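Local coordinates for protein pentalenene synthase (Streptomyces chartreusis NRRL 3882, PDB 6Q4S) that probably converts (2E,6E)-farnesyl diphosphate, with magnesium, to the bicyclic sesquiterpene alcohol 7-epi-alpha-eudesmol through an initial 1,10-cyclization, at residues A[28-33]-A[72-77]. Numbering follows the deposited sequence.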
loop_
_atom_site.group_PDB
_atom_site.type_symbol
_atom_site.label_atom_id
_atom_site.label_comp_id
_atom_site.label_asym_id
_atom_site.label_seq_id
_atom_site.Cartn_x
_atom_site.Cartn_y
_atom_site.Cartn_z
ATOM N N ARG A 28 13.969 -16.650 -22.232
ATOM C CA ARG A 28 14.529 -17.773 -21.463
ATOM C C ARG A 28 14.035 -17.783 -20.018
ATOM O O ARG A 28 13.742 -18.847 -19.462
ATOM C CB ARG A 28 16.049 -17.663 -21.490
ATOM C CG ARG A 28 16.560 -18.333 -22.793
ATOM C CD ARG A 28 17.783 -17.642 -23.317
ATOM N NE ARG A 28 18.798 -17.794 -22.335
ATOM C CZ ARG A 28 19.695 -16.889 -22.027
ATOM N NH1 ARG A 28 19.738 -15.719 -22.644
ATOM N NH2 ARG A 28 20.566 -17.190 -21.066
ATOM N N TRP A 29 13.930 -16.581 -19.460
ATOM C CA TRP A 29 13.404 -16.411 -18.094
ATOM C C TRP A 29 11.974 -16.936 -17.938
ATOM O O TRP A 29 11.675 -17.599 -16.946
ATOM C CB TRP A 29 13.544 -14.974 -17.695
ATOM C CG TRP A 29 13.079 -14.619 -16.261
ATOM C CD1 TRP A 29 13.864 -14.571 -15.125
ATOM C CD2 TRP A 29 11.773 -14.170 -15.861
ATOM N NE1 TRP A 29 13.107 -14.144 -14.049
ATOM C CE2 TRP A 29 11.837 -13.861 -14.473
ATOM C CE3 TRP A 29 10.571 -13.983 -16.535
ATOM C CZ2 TRP A 29 10.713 -13.419 -13.743
ATOM C CZ3 TRP A 29 9.426 -13.546 -15.798
ATOM C CH2 TRP A 29 9.521 -13.279 -14.419
ATOM N N VAL A 30 11.075 -16.663 -18.882
ATOM C CA VAL A 30 9.708 -17.166 -18.712
ATOM C C VAL A 30 9.674 -18.691 -18.588
ATOM O O VAL A 30 8.848 -19.268 -17.839
ATOM C CB VAL A 30 8.620 -16.652 -19.713
ATOM C CG1 VAL A 30 8.593 -15.137 -19.745
ATOM C CG2 VAL A 30 8.773 -17.200 -21.093
ATOM N N TRP A 31 10.549 -19.362 -19.318
ATOM C CA TRP A 31 10.738 -20.826 -19.075
ATOM C C TRP A 31 11.426 -21.257 -17.764
ATOM O O TRP A 31 11.028 -22.184 -17.094
ATOM C CB TRP A 31 11.553 -21.434 -20.254
ATOM C CG TRP A 31 10.764 -21.634 -21.448
ATOM C CD1 TRP A 31 10.717 -20.839 -22.565
ATOM C CD2 TRP A 31 9.909 -22.727 -21.694
ATOM N NE1 TRP A 31 9.880 -21.402 -23.509
ATOM C CE2 TRP A 31 9.354 -22.553 -22.974
ATOM C CE3 TRP A 31 9.524 -23.831 -20.948
ATOM C CZ2 TRP A 31 8.467 -23.451 -23.515
ATOM C CZ3 TRP A 31 8.609 -24.732 -21.515
ATOM C CH2 TRP A 31 8.100 -24.531 -22.759
ATOM N N GLU A 32 12.466 -20.579 -17.404
ATOM C CA GLU A 32 13.196 -20.871 -16.176
ATOM C C GLU A 32 12.226 -20.711 -14.988
ATOM O O GLU A 32 12.223 -21.531 -14.085
ATOM C CB GLU A 32 14.330 -19.853 -16.041
ATOM C CG GLU A 32 15.215 -19.997 -14.815
ATOM C CD GLU A 32 16.034 -18.787 -14.462
ATOM O OE1 GLU A 32 16.256 -17.925 -15.335
ATOM O OE2 GLU A 32 16.475 -18.696 -13.288
ATOM N N MET A 33 11.360 -19.689 -15.032
ATOM C CA MET A 33 10.426 -19.443 -13.879
ATOM C C MET A 33 9.136 -20.222 -14.002
ATOM O O MET A 33 8.242 -20.093 -13.174
ATOM C CB MET A 33 10.150 -17.944 -13.760
ATOM C CG MET A 33 11.384 -17.104 -13.610
ATOM S SD MET A 33 12.467 -17.633 -12.276
ATOM C CE MET A 33 11.433 -17.053 -10.904
ATOM N N TRP A 72 8.684 -8.415 -15.463
ATOM C CA TRP A 72 7.517 -7.835 -14.789
ATOM C C TRP A 72 6.276 -7.704 -15.668
ATOM O O TRP A 72 5.228 -8.242 -15.342
ATOM C CB TRP A 72 7.880 -6.495 -14.312
ATOM C CG TRP A 72 6.843 -5.809 -13.555
ATOM C CD1 TRP A 72 6.018 -6.323 -12.609
ATOM C CD2 TRP A 72 6.530 -4.461 -13.675
ATOM N NE1 TRP A 72 5.195 -5.348 -12.107
ATOM C CE2 TRP A 72 5.472 -4.189 -12.765
ATOM C CE3 TRP A 72 7.005 -3.437 -14.487
ATOM C CZ2 TRP A 72 4.969 -2.908 -12.588
ATOM C CZ3 TRP A 72 6.492 -2.207 -14.349
ATOM C CH2 TRP A 72 5.477 -1.933 -13.406
ATOM N N PHE A 73 6.440 -7.050 -16.812
ATOM C CA PHE A 73 5.419 -7.004 -17.823
ATOM C C PHE A 73 4.751 -8.359 -18.043
ATOM O O PHE A 73 3.552 -8.419 -18.160
ATOM C CB PHE A 73 5.993 -6.569 -19.169
ATOM C CG PHE A 73 5.489 -5.278 -19.677
ATOM C CD1 PHE A 73 4.428 -5.248 -20.541
ATOM C CD2 PHE A 73 6.143 -4.091 -19.393
ATOM C CE1 PHE A 73 3.976 -4.056 -21.061
ATOM C CE2 PHE A 73 5.730 -2.883 -19.959
ATOM C CZ PHE A 73 4.640 -2.866 -20.761
ATOM N N SER A 74 5.526 -9.429 -18.166
ATOM C CA SER A 74 4.955 -10.688 -18.433
ATOM C C SER A 74 4.028 -11.198 -17.302
ATOM O O SER A 74 3.122 -11.986 -17.608
ATOM C CB SER A 74 6.020 -11.770 -18.756
ATOM O OG SER A 74 6.771 -12.156 -17.625
ATOM N N LEU A 75 4.301 -10.798 -16.043
ATOM C CA LEU A 75 3.609 -11.342 -14.854
ATOM C C LEU A 75 2.153 -11.018 -14.919
ATOM O O LEU A 75 1.327 -11.903 -14.807
ATOM C CB LEU A 75 4.183 -10.823 -13.507
ATOM C CG LEU A 75 5.574 -11.355 -13.314
ATOM C CD1 LEU A 75 6.230 -10.872 -12.047
ATOM C CD2 LEU A 75 5.584 -12.856 -13.402
ATOM N N ALA A 76 1.860 -9.761 -15.135
ATOM C CA ALA A 76 0.507 -9.320 -15.230
ATOM C C ALA A 76 -0.257 -9.996 -16.368
ATOM O O ALA A 76 -1.386 -10.389 -16.189
ATOM C CB ALA A 76 0.491 -7.831 -15.420
ATOM N N PHE A 77 0.326 -10.064 -17.552
ATOM C CA PHE A 77 -0.353 -10.625 -18.702
ATOM C C PHE A 77 -0.482 -12.139 -18.662
ATOM O O PHE A 77 -1.404 -12.698 -19.227
ATOM C CB PHE A 77 0.355 -10.236 -19.997
ATOM C CG PHE A 77 0.131 -8.807 -20.413
ATOM C CD1 PHE A 77 0.847 -7.742 -19.805
ATOM C CD2 PHE A 77 -0.774 -8.507 -21.436
ATOM C CE1 PHE A 77 0.630 -6.423 -20.193
ATOM C CE2 PHE A 77 -0.990 -7.170 -21.833
ATOM C CZ PHE A 77 -0.274 -6.134 -21.222
#
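Trp29 reaches over to helix 63-79 with the six-membered half of its indole, whose rim overlaps Ser74 and Leu75. Both neighbours meet the ring at its edge, close to its plane: CZ3 of Trp29 lies 3.5 Å from OG of Ser74, and CH2 of Trp29 4.1 Å from CD2 of Leu75, the side chains of Trp29 and Leu75 crossing at about a right angle. The indole extends this far because its CG stands anti to the backbone N (chi1 -178°), which carries the ring away from helix 19-32 toward helix 63-79. Met33, one turn on, lays its CG on one face of the indole, 3.3 Å above the plane, over the CE2 and NE1 side. NE1 of Trp29 is hydrogen-bonded to Glu125, a bond that, with the contact from Met33, would hold the ring in its orientation. The hydroxyl of Ser74 bonds back to the carbonyl O of Asn71 and meets Trp29 and Val30 as a van der Waals neighbour; CG1 of Val30 is 4.1 Å from OG of Ser74. With the local axes 11.2 Å apart and crossing at -55°, the helices are bridged chiefly by the indole, while Leu75 also packs on Ala122 and Trp123 of helix 118-131. This is buried interhelical packing in the all-helical terpene synthase fold, joining the N-terminal helix 19-32 to the helix that leads into the aspartate-rich DDXXD motif beginning at Asp80.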